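Local coordinates for putative Oleoyl-[acyl-carrier protein] thioesterase (Lactobacillus plantarum, PDB 2OWN) that probably hydrolyses the thioester of fatty acyl chains carried on acyl-carrier protein, oleoyl-ACP among them, releasing the free fatty acid, at residues 200-205 against 250-255; 29-34 against 70-75; 59-64 against 126-131; 64-69 against 116-121. One frame throughout, in Å; residues are numbered along the deposited sequence.

Interaction 1. Residues 200-205 against 250-255; sequences HDLVHV and VTIQWR
Trp254 and Leu202 stand side by side on one face of an antiparallel strand pair, and the leucine lies against the flat of the indole. Leu202 has CG anti to its carbonyl carbon (chi1 -64°), which sends CD2 over the six-membered ring, 3.6 Å from its centroid and close to the ring normal, a CH-pi contact. The same methyl is wedged tightly against CG2 of Ile252, the two carbons 3.5 Å apart, so CD2 of Leu202 is gripped by ring and isoleucine together. His200 CB touches the indole at CE3, while Phe196 packs edge-to-face on Trp254 and Thr236 bonds its NE1. An alanine in place of Trp254 would probably loosen Leu202, whose CD2 would lose the ring it rests on, and would leave Thr236 without its indole partner.

On the opposite face Asp201 and Arg255 also run alongside each other. The arginine chain bends at chi3 (70°) and brings NH2 to 3.1 Å from OD2 of Asp201, a salt bridge whose carboxylate and guanidinium planes are steeply inclined; Arg28 takes the other carboxylate oxygen, OD1. One step further along, between the Leu202-Trp254 and Val205-Ile252 pairs, the carbonyl O of Gln253 accepts two N-H groups, from Val203 N at 2.9 Å and from His204 N at 3.1 Å, the second donor lying above the carbonyl plane. A water joins His204 ND1 to Thr251 O. Two successive residues facing one partner define a classic beta bulge, here set in the antiparallel sheet of the C-terminal hotdog domain.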
# COMPACT_ATOMS: atom_id res chain seq x y z
N HIS B 200 10.64 1.44 18.83
CA HIS B 200 11.77 1.95 18.04
C HIS B 200 11.29 2.83 16.87
O HIS B 200 10.33 2.47 16.20
CB HIS B 200 12.68 0.82 17.52
CG HIS B 200 13.44 0.12 18.60
ND1 HIS B 200 12.93 -0.97 19.27
CD2 HIS B 200 14.63 0.39 19.17
CE1 HIS B 200 13.79 -1.35 20.20
NE2 HIS B 200 14.83 -0.54 20.16
N ASP B 201 11.95 3.98 16.70
CA ASP B 201 11.70 4.95 15.62
C ASP B 201 12.89 4.96 14.69
O ASP B 201 14.02 4.80 15.14
CB ASP B 201 11.46 6.36 16.17
CG ASP B 201 10.10 6.53 16.85
OD1 ASP B 201 9.27 5.60 16.82
OD2 ASP B 201 9.84 7.62 17.39
N LEU B 202 12.64 5.20 13.40
CA LEU B 202 13.67 5.23 12.37
C LEU B 202 14.53 6.49 12.48
O LEU B 202 13.99 7.59 12.69
CB LEU B 202 13.05 5.16 10.97
CG LEU B 202 12.30 3.87 10.64
CD1 LEU B 202 11.32 4.08 9.51
CD2 LEU B 202 13.28 2.71 10.35
N VAL B 203 15.85 6.30 12.41
CA VAL B 203 16.86 7.37 12.44
C VAL B 203 17.58 7.43 11.08
O VAL B 203 17.72 8.53 10.52
CB VAL B 203 17.88 7.17 13.61
CG1 VAL B 203 18.95 8.26 13.63
CG2 VAL B 203 17.15 7.17 14.94
N HIS B 204 18.04 6.27 10.59
CA HIS B 204 18.77 6.18 9.32
C HIS B 204 18.56 4.84 8.61
O HIS B 204 18.30 3.84 9.28
CB HIS B 204 20.26 6.39 9.62
CG HIS B 204 21.06 6.90 8.47
ND1 HIS B 204 21.62 6.09 7.51
CD2 HIS B 204 21.40 8.17 8.14
CE1 HIS B 204 22.26 6.84 6.63
NE2 HIS B 204 22.15 8.10 6.99
N VAL B 205 18.63 4.84 7.27
CA VAL B 205 18.50 3.63 6.43
C VAL B 205 19.48 3.67 5.23
O VAL B 205 19.54 4.69 4.54
CB VAL B 205 17.06 3.44 5.86
CG1 VAL B 205 16.94 2.13 5.07
CG2 VAL B 205 15.98 3.46 6.97
N VAL B 250 20.59 -4.20 3.56
CA VAL B 250 20.13 -3.00 4.27
C VAL B 250 20.58 -2.93 5.74
O VAL B 250 20.60 -3.95 6.44
CB VAL B 250 18.56 -2.89 4.18
CG1 VAL B 250 17.96 -1.74 5.05
CG2 VAL B 250 18.10 -2.76 2.73
N THR B 251 20.96 -1.72 6.16
CA THR B 251 21.33 -1.42 7.55
C THR B 251 20.44 -0.26 8.00
O THR B 251 20.39 0.77 7.32
CB THR B 251 22.82 -1.16 7.73
OG1 THR B 251 23.53 -2.36 7.42
CG2 THR B 251 23.12 -0.79 9.19
N ILE B 252 19.74 -0.44 9.12
CA ILE B 252 18.83 0.57 9.68
C ILE B 252 19.29 0.95 11.09
O ILE B 252 19.60 0.07 11.90
CB ILE B 252 17.35 0.09 9.73
CG1 ILE B 252 16.85 -0.37 8.36
CG2 ILE B 252 16.41 1.20 10.28
CD1 ILE B 252 15.44 -0.94 8.36
N GLN B 253 19.33 2.26 11.36
CA GLN B 253 19.66 2.82 12.67
C GLN B 253 18.31 3.25 13.26
O GLN B 253 17.52 3.94 12.58
CB GLN B 253 20.64 3.99 12.55
CG GLN B 253 21.95 3.66 11.79
CD GLN B 253 22.81 2.55 12.41
OE1 GLN B 253 22.62 2.17 13.57
NE2 GLN B 253 23.78 2.05 11.65
N TRP B 254 18.05 2.83 14.50
CA TRP B 254 16.80 3.10 15.23
C TRP B 254 17.04 3.78 16.56
O TRP B 254 18.08 3.54 17.15
CB TRP B 254 16.10 1.79 15.57
CG TRP B 254 15.76 0.90 14.46
CD1 TRP B 254 16.58 0.00 13.87
CD2 TRP B 254 14.47 0.73 13.85
NE1 TRP B 254 15.91 -0.70 12.91
CE2 TRP B 254 14.61 -0.27 12.85
CE3 TRP B 254 13.21 1.35 14.02
CZ2 TRP B 254 13.54 -0.70 12.03
CZ3 TRP B 254 12.13 0.93 13.20
CH2 TRP B 254 12.31 -0.09 12.21
N ARG B 255 16.07 4.57 17.02
CA ARG B 255 16.12 5.24 18.34
C ARG B 255 15.18 4.43 19.24
O ARG B 255 14.01 4.25 18.89
CB ARG B 255 15.65 6.69 18.29
CG ARG B 255 15.88 7.44 19.62
CD ARG B 255 15.50 8.91 19.58
NE ARG B 255 14.06 9.14 19.49
CZ ARG B 255 13.32 9.29 18.37
NH1 ARG B 255 13.84 9.22 17.13
NH2 ARG B 255 12.00 9.51 18.51
O HOH W 1 21.52 3.15 8.14

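Interaction 2. Residues 29-34 against 70-75; sequences ATLTTL and IDITRM
The chain of 29-34 turns from an extended approach at Ala29 into the first turn of helix 31-48, while 70-75 runs out of the end of strand 61-72 into a loop; the backbones come nearest at Ala29 and Met75, with CA atoms 5.9 Å apart. Thr30 is the N-cap: its OG1, placed by a chi1 of 64°, receives the N-H of Thr33 at 3.1 Å in a nearly straight bond, and its carbonyl O takes the N-H of Leu34. The long helix thus begins across the end of the strand, in keeping with the hotdog fold, in which a curved antiparallel sheet wraps round a central helix. Selenomethionine Met75 fills the angle between them. Its chain folds back at chi2 and chi3 and sets Met75 CE 3.1 Å from Ala29 O. Met75 CE is also 3.3 Å from Thr30 O, and Leu34 CB lies 3.9 Å from Met75 CE. Leu34, its CG anti to the backbone N, meets Ile70 tip to tip, CD2 against CG2 at 3.8 Å. Leu31 crosses Ile72 obliquely, its CD2 lying 3.9 Å from CD1 of the isoleucine. At the helix start, Phe171 of the second subunit packs on Thr30 and Thr32.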
# COMPACT_ATOMS: atom_id res chain seq x y z
N ALA B 29 3.91 7.13 8.75
CA ALA B 29 4.25 6.59 7.42
C ALA B 29 5.31 5.50 7.50
O ALA B 29 6.24 5.59 8.29
CB ALA B 29 4.73 7.70 6.48
N THR B 30 5.13 4.46 6.69
CA THR B 30 6.07 3.35 6.61
C THR B 30 7.22 3.76 5.68
O THR B 30 7.10 4.77 4.95
CB THR B 30 5.42 2.10 6.00
OG1 THR B 30 5.03 2.38 4.65
CG2 THR B 30 4.18 1.65 6.82
N LEU B 31 8.31 2.99 5.70
CA LEU B 31 9.45 3.19 4.78
C LEU B 31 9.03 2.98 3.32
O LEU B 31 9.56 3.66 2.43
CB LEU B 31 10.68 2.29 5.09
CG LEU B 31 11.58 2.75 6.23
CD1 LEU B 31 12.57 1.65 6.65
CD2 LEU B 31 12.30 4.04 5.82
N THR B 32 8.12 2.02 3.09
CA THR B 32 7.53 1.73 1.77
C THR B 32 6.89 3.03 1.24
O THR B 32 7.24 3.46 0.14
CB THR B 32 6.51 0.58 1.83
OG1 THR B 32 7.14 -0.56 2.44
CG2 THR B 32 5.99 0.21 0.44
N THR B 33 6.06 3.67 2.07
CA THR B 33 5.42 4.98 1.74
C THR B 33 6.43 6.10 1.48
O THR B 33 6.24 6.87 0.55
CB THR B 33 4.43 5.44 2.82
OG1 THR B 33 3.33 4.52 2.83
CG2 THR B 33 3.88 6.90 2.59
N LEU B 34 7.48 6.17 2.31
CA LEU B 34 8.54 7.21 2.20
C LEU B 34 9.21 7.15 0.83
O LEU B 34 9.31 8.19 0.16
CB LEU B 34 9.60 7.09 3.31
CG LEU B 34 10.59 8.25 3.45
CD1 LEU B 34 9.85 9.50 3.91
CD2 LEU B 34 11.69 7.91 4.42
N ILE B 70 19.12 7.21 3.57
CA ILE B 70 17.97 7.97 4.11
C ILE B 70 18.30 8.45 5.52
O ILE B 70 18.67 7.63 6.36
CB ILE B 70 16.69 7.09 4.16
CG1 ILE B 70 16.43 6.35 2.83
CG2 ILE B 70 15.46 7.93 4.57
CD1 ILE B 70 15.25 5.41 2.86
N ASP B 71 18.20 9.77 5.75
CA ASP B 71 18.44 10.43 7.04
C ASP B 71 17.04 10.82 7.51
O ASP B 71 16.44 11.71 6.91
CB ASP B 71 19.36 11.65 6.86
CG ASP B 71 19.67 12.41 8.17
OD1 ASP B 71 19.34 11.96 9.29
OD2 ASP B 71 20.28 13.50 8.06
N ILE B 72 16.54 10.19 8.58
CA ILE B 72 15.18 10.43 9.11
C ILE B 72 15.19 11.21 10.44
O ILE B 72 15.71 10.72 11.44
CB ILE B 72 14.40 9.08 9.28
CG1 ILE B 72 14.34 8.31 7.95
CG2 ILE B 72 12.97 9.33 9.82
CD1 ILE B 72 13.68 6.98 8.03
N THR B 73 14.62 12.43 10.42
CA THR B 73 14.44 13.30 11.61
C THR B 73 13.19 12.73 12.31
O THR B 73 13.20 12.44 13.51
CB THR B 73 14.31 14.79 11.25
OG1 THR B 73 15.52 15.22 10.62
CG2 THR B 73 14.06 15.65 12.49
N ARG B 74 12.09 12.64 11.54
CA ARG B 74 10.84 11.99 11.99
C ARG B 74 10.03 11.57 10.77
O ARG B 74 10.07 12.28 9.76
CB ARG B 74 9.98 12.81 12.96
CG ARG B 74 9.21 14.01 12.40
CD ARG B 74 8.29 14.54 13.44
NE ARG B 74 7.48 15.63 12.91
CZ ARG B 74 6.34 15.51 12.22
NH1 ARG B 74 5.81 14.32 11.88
NH2 ARG B 74 5.72 16.64 11.82
N MSE B 75 9.30 10.46 10.87
CA MSE B 75 8.47 9.97 9.77
C MSE B 75 7.19 10.81 9.70
O MSE B 75 6.73 11.30 10.75
CB MSE B 75 8.11 8.49 9.92
CG MSE B 75 9.32 7.58 9.85
SE MSE B 75 10.17 7.62 8.09
CE MSE B 75 9.00 6.42 7.12

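Interaction 3. Residues 59-64 against 126-131; sequences HGVGWV and RIVKIL
In the N-terminal hotdog domain, the start of strand 61-72 is crossed at a steep angle by the extended chain 126-131, and carbon-to-carbon packing joins the two. Val61 is the central one. Its CB points toward the other chain and splits into two methyls with separate partners. CG1, anti to the carbonyl carbon (chi1 -73°), presses on CG2 of Val128 at 3.4 Å, closer than carbons usually pack; the two valines cross obliquely. CG2 sits in the crowded position between backbone N and carbonyl carbon and reaches tip to tip for CD1 of Leu131, 4.0 Å away. That leucine methyl is shared, since CB of His59 lies equally near it, so Leu131 bridges the residue just before the positive-phi Gly60 and the residue just after. Met119 of the neighbouring strand 109-121 also touches Val61, and a backbone bond from Val128 N to Met119 O helps tie the crossing chain to that strand. Further along, Trp63 swings its indole toward the same chain, next to an unidentified bound molecule. The side chains of Ile130 and Trp63 cross at about a right angle, and the touching atoms are CH2 of Trp63 and CG2 of Ile130, 3.9 Å apart.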
# COMPACT_ATOMS: atom_id res chain seq x y z
N HIS B 59 14.37 4.58 -26.26
CA HIS B 59 15.84 4.59 -26.48
C HIS B 59 16.56 3.25 -26.08
O HIS B 59 17.80 3.20 -26.08
CB HIS B 59 16.50 5.80 -25.77
CG HIS B 59 16.01 7.13 -26.26
ND1 HIS B 59 14.99 7.82 -25.64
CD2 HIS B 59 16.40 7.88 -27.31
CE1 HIS B 59 14.78 8.95 -26.29
NE2 HIS B 59 15.61 9.01 -27.30
N GLY B 60 15.80 2.18 -25.75
CA GLY B 60 16.35 0.88 -25.36
C GLY B 60 17.08 0.87 -24.02
O GLY B 60 18.03 0.11 -23.86
N VAL B 61 16.62 1.72 -23.09
CA VAL B 61 17.21 1.89 -21.74
C VAL B 61 16.16 2.27 -20.68
O VAL B 61 15.05 2.69 -21.01
CB VAL B 61 18.34 2.97 -21.73
CG1 VAL B 61 19.60 2.46 -22.42
CG2 VAL B 61 17.85 4.27 -22.37
N GLY B 62 16.55 2.13 -19.41
CA GLY B 62 15.68 2.46 -18.26
C GLY B 62 16.48 2.71 -16.99
O GLY B 62 17.50 2.04 -16.78
N TRP B 63 16.01 3.65 -16.15
CA TRP B 63 16.67 3.98 -14.88
C TRP B 63 16.43 2.87 -13.85
O TRP B 63 15.30 2.38 -13.72
CB TRP B 63 16.20 5.32 -14.30
CG TRP B 63 16.59 6.52 -15.09
CD1 TRP B 63 15.80 7.25 -15.93
CD2 TRP B 63 17.89 7.13 -15.12
NE1 TRP B 63 16.52 8.29 -16.47
CE2 TRP B 63 17.81 8.24 -16.00
CE3 TRP B 63 19.12 6.84 -14.49
CZ2 TRP B 63 18.92 9.08 -16.27
CZ3 TRP B 63 20.24 7.68 -14.75
CH2 TRP B 63 20.13 8.79 -15.64
N VAL B 64 17.51 2.45 -13.18
CA VAL B 64 17.49 1.39 -12.15
C VAL B 64 18.27 1.91 -10.94
O VAL B 64 19.47 2.15 -11.06
CB VAL B 64 18.15 0.09 -12.70
CG1 VAL B 64 18.25 -1.02 -11.63
CG2 VAL B 64 17.37 -0.43 -13.91
N ARG B 126 22.43 -5.01 -19.49
CA ARG B 126 23.77 -4.58 -19.04
C ARG B 126 23.81 -3.09 -18.69
O ARG B 126 22.98 -2.31 -19.17
CB ARG B 126 24.80 -4.88 -20.13
N ILE B 127 24.81 -2.69 -17.89
CA ILE B 127 24.99 -1.30 -17.43
C ILE B 127 25.55 -0.44 -18.58
O ILE B 127 26.77 -0.39 -18.78
CB ILE B 127 25.89 -1.17 -16.12
CG1 ILE B 127 25.28 -1.83 -14.87
CG2 ILE B 127 26.14 0.31 -15.75
CD1 ILE B 127 25.20 -3.36 -14.84
N VAL B 128 24.64 0.19 -19.34
CA VAL B 128 25.01 1.09 -20.46
C VAL B 128 25.39 2.48 -19.94
O VAL B 128 25.10 2.82 -18.78
CB VAL B 128 23.90 1.21 -21.56
CG1 VAL B 128 23.57 -0.15 -22.14
CG2 VAL B 128 22.62 1.89 -21.03
N LYS B 129 26.02 3.28 -20.80
CA LYS B 129 26.43 4.67 -20.46
C LYS B 129 25.20 5.58 -20.38
O LYS B 129 24.19 5.33 -21.06
CB LYS B 129 27.42 5.24 -21.49
CG LYS B 129 28.73 4.48 -21.60
CD LYS B 129 29.63 5.09 -22.65
CE LYS B 129 30.95 4.34 -22.76
NZ LYS B 129 31.84 4.92 -23.80
N ILE B 130 25.28 6.62 -19.54
CA ILE B 130 24.17 7.59 -19.36
C ILE B 130 24.08 8.50 -20.59
O ILE B 130 25.08 9.12 -20.97
CB ILE B 130 24.30 8.44 -18.06
CG1 ILE B 130 24.29 7.55 -16.81
CG2 ILE B 130 23.15 9.47 -17.95
CD1 ILE B 130 24.37 8.29 -15.49
N LEU B 131 22.89 8.57 -21.19
CA LEU B 131 22.60 9.40 -22.35
C LEU B 131 22.36 10.82 -21.81
O LEU B 131 21.46 10.97 -20.96
CB LEU B 131 21.35 8.91 -23.11
CG LEU B 131 21.34 7.47 -23.64
CD1 LEU B 131 19.97 7.14 -24.22
CD2 LEU B 131 22.44 7.23 -24.68

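Interaction 4. Residues 64-69 against 116-121; sequences VVTQYA and IWVMMS. With SO4 (sulfate ion), chain O.
One carbonyl, that of Ile116, receives two successive backbone N-H groups and a hydroxyl from the facing strand. Thr66 N donates to Ile116 O at 2.9 Å. Weak bonds to the same oxygen are added by Gln67 N, which is 3.4 Å from Ile116 O, and by the Thr66 hydroxyl. The hydroxyl comes close because a chi1 of 59° sets it between backbone N and carbonyl carbon; this leaves CG2 of Thr66 jammed against CG2 of Val118, only 3.4 Å away. On the other face, Val65 sits on the indole of Trp117. Its CB lies 3.4 Å from the centroid of the six-membered ring, almost exactly on the normal, a CH-pi contact, while Val65 N is just 3.2 Å from CE3. Ser115 bonds the indole NE1, which helps fix the ring's rotation, and an unidentified bound molecule lies beside the indole. An alanine instead of Trp117 would probably leave Val65 without its flat support and remove the ring that lies next to that molecule. Gln67 extends alongside Ile116, and its NE2 bonds O3 of a sulfate ion, probably from the crystallisation liquor, at 2.8 Å. Before the bulge, at the start of 64-69, Val64 CG2 packs tightly on CG of selenomethionine Met120. Thr66 and Gln67 facing Ile116 together form a classic beta bulge in the antiparallel sheet of the N-terminal hotdog domain.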
# COMPACT_ATOMS: atom_id res chain seq x y z
N VAL B 64 17.51 2.45 -13.18
CA VAL B 64 17.49 1.39 -12.15
C VAL B 64 18.27 1.91 -10.94
O VAL B 64 19.47 2.15 -11.06
CB VAL B 64 18.15 0.09 -12.70
CG1 VAL B 64 18.25 -1.02 -11.63
CG2 VAL B 64 17.37 -0.43 -13.91
N VAL B 65 17.58 2.11 -9.80
CA VAL B 65 18.23 2.59 -8.56
C VAL B 65 19.06 1.44 -7.96
O VAL B 65 18.55 0.32 -7.80
CB VAL B 65 17.25 3.21 -7.48
CG1 VAL B 65 16.23 2.21 -6.95
CG2 VAL B 65 18.05 3.83 -6.32
N THR B 66 20.34 1.73 -7.73
CA THR B 66 21.31 0.80 -7.14
C THR B 66 21.52 1.03 -5.64
O THR B 66 21.76 0.06 -4.92
CB THR B 66 22.68 0.87 -7.87
OG1 THR B 66 23.22 2.20 -7.78
CG2 THR B 66 22.54 0.48 -9.34
N GLN B 67 21.43 2.30 -5.19
CA GLN B 67 21.64 2.70 -3.80
C GLN B 67 20.70 3.77 -3.24
O GLN B 67 20.23 4.62 -4.00
CB GLN B 67 23.05 3.29 -3.66
CG GLN B 67 24.20 2.51 -4.31
CD GLN B 67 25.59 3.08 -4.04
OE1 GLN B 67 25.77 3.97 -3.21
NE2 GLN B 67 26.57 2.54 -4.74
N TYR B 68 20.45 3.71 -1.92
CA TYR B 68 19.70 4.71 -1.13
C TYR B 68 20.37 4.92 0.24
O TYR B 68 20.83 3.96 0.85
CB TYR B 68 18.23 4.38 -0.81
CG TYR B 68 17.21 4.53 -1.90
CD1 TYR B 68 16.87 5.81 -2.38
CD2 TYR B 68 16.45 3.43 -2.35
CE1 TYR B 68 15.86 5.99 -3.39
CE2 TYR B 68 15.44 3.58 -3.35
CZ TYR B 68 15.15 4.87 -3.86
OH TYR B 68 14.17 5.02 -4.84
N ALA B 69 20.44 6.18 0.67
CA ALA B 69 20.92 6.61 2.00
C ALA B 69 19.79 7.54 2.47
O ALA B 69 19.53 8.53 1.79
CB ALA B 69 22.24 7.33 1.93
N ILE B 116 21.74 6.65 -5.88
CA ILE B 116 22.53 6.37 -7.09
C ILE B 116 21.65 5.55 -8.05
O ILE B 116 21.00 4.59 -7.62
CB ILE B 116 23.86 5.63 -6.77
CG1 ILE B 116 24.75 6.44 -5.80
CG2 ILE B 116 24.67 5.34 -8.05
CD1 ILE B 116 25.24 7.79 -6.32
N TRP B 117 21.65 5.94 -9.33
CA TRP B 117 20.88 5.30 -10.41
C TRP B 117 21.78 4.99 -11.62
O TRP B 117 22.70 5.77 -11.91
CB TRP B 117 19.76 6.23 -10.87
CG TRP B 117 18.73 6.58 -9.84
CD1 TRP B 117 18.85 7.51 -8.84
CD2 TRP B 117 17.39 6.08 -9.76
NE1 TRP B 117 17.68 7.58 -8.11
CE2 TRP B 117 16.76 6.73 -8.65
CE3 TRP B 117 16.65 5.13 -10.50
CZ2 TRP B 117 15.43 6.46 -8.26
CZ3 TRP B 117 15.30 4.86 -10.12
CH2 TRP B 117 14.71 5.53 -9.00
N VAL B 118 21.49 3.88 -12.31
CA VAL B 118 22.23 3.42 -13.52
C VAL B 118 21.25 3.07 -14.66
O VAL B 118 20.11 2.67 -14.39
CB VAL B 118 23.13 2.20 -13.21
CG1 VAL B 118 24.21 2.58 -12.21
CG2 VAL B 118 22.33 1.00 -12.69
N MSE B 119 21.70 3.24 -15.92
CA MSE B 119 20.87 2.92 -17.10
C MSE B 119 21.12 1.47 -17.53
O MSE B 119 22.24 1.13 -17.93
CB MSE B 119 21.09 3.85 -18.28
CG MSE B 119 20.90 5.32 -17.94
SE MSE B 119 20.33 6.35 -19.50
CE MSE B 119 18.48 5.75 -19.49
N MSE B 120 20.07 0.63 -17.40
CA MSE B 120 20.08 -0.79 -17.78
C MSE B 120 19.38 -0.94 -19.13
O MSE B 120 18.28 -0.39 -19.31
CB MSE B 120 19.36 -1.66 -16.74
CG MSE B 120 20.07 -1.77 -15.39
SE MSE B 120 21.73 -2.81 -15.46
CE MSE B 120 20.99 -4.55 -15.94
N SER B 121 20.00 -1.68 -20.06
CA SER B 121 19.45 -1.92 -21.40
C SER B 121 18.22 -2.86 -21.33
O SER B 121 18.17 -3.74 -20.46
CB SER B 121 20.51 -2.50 -22.34
OG SER B 121 20.02 -2.70 -23.66
S SO4 O . 29.78 1.48 -3.50
O1 SO4 O . 29.72 1.92 -2.12
O2 SO4 O . 28.93 0.30 -3.65
O3 SO4 O . 29.30 2.56 -4.36
O4 SO4 O . 31.15 1.16 -3.88

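Strand 61-72 is the common thread: interactions 3, 4 and 2 follow one another along it, and over its second half it pairs with strand 200-209, which carries interaction 1. Interactions 3 and 4 share Val64, their centres about 10 Å apart, and interaction 4 is nested within the loop that interaction 3 closes. The centre of interaction 2 lies about 20 Å from that of interaction 4, and its segments alternate with those of both along the chain. Interaction 1 comes last in sequence, yet its centre is about 10 Å from that of interaction 2, joined through backbone contacts of Val203 and Val205 with Ile72 and Ile70. The two hotdog domains thus meet strand to strand.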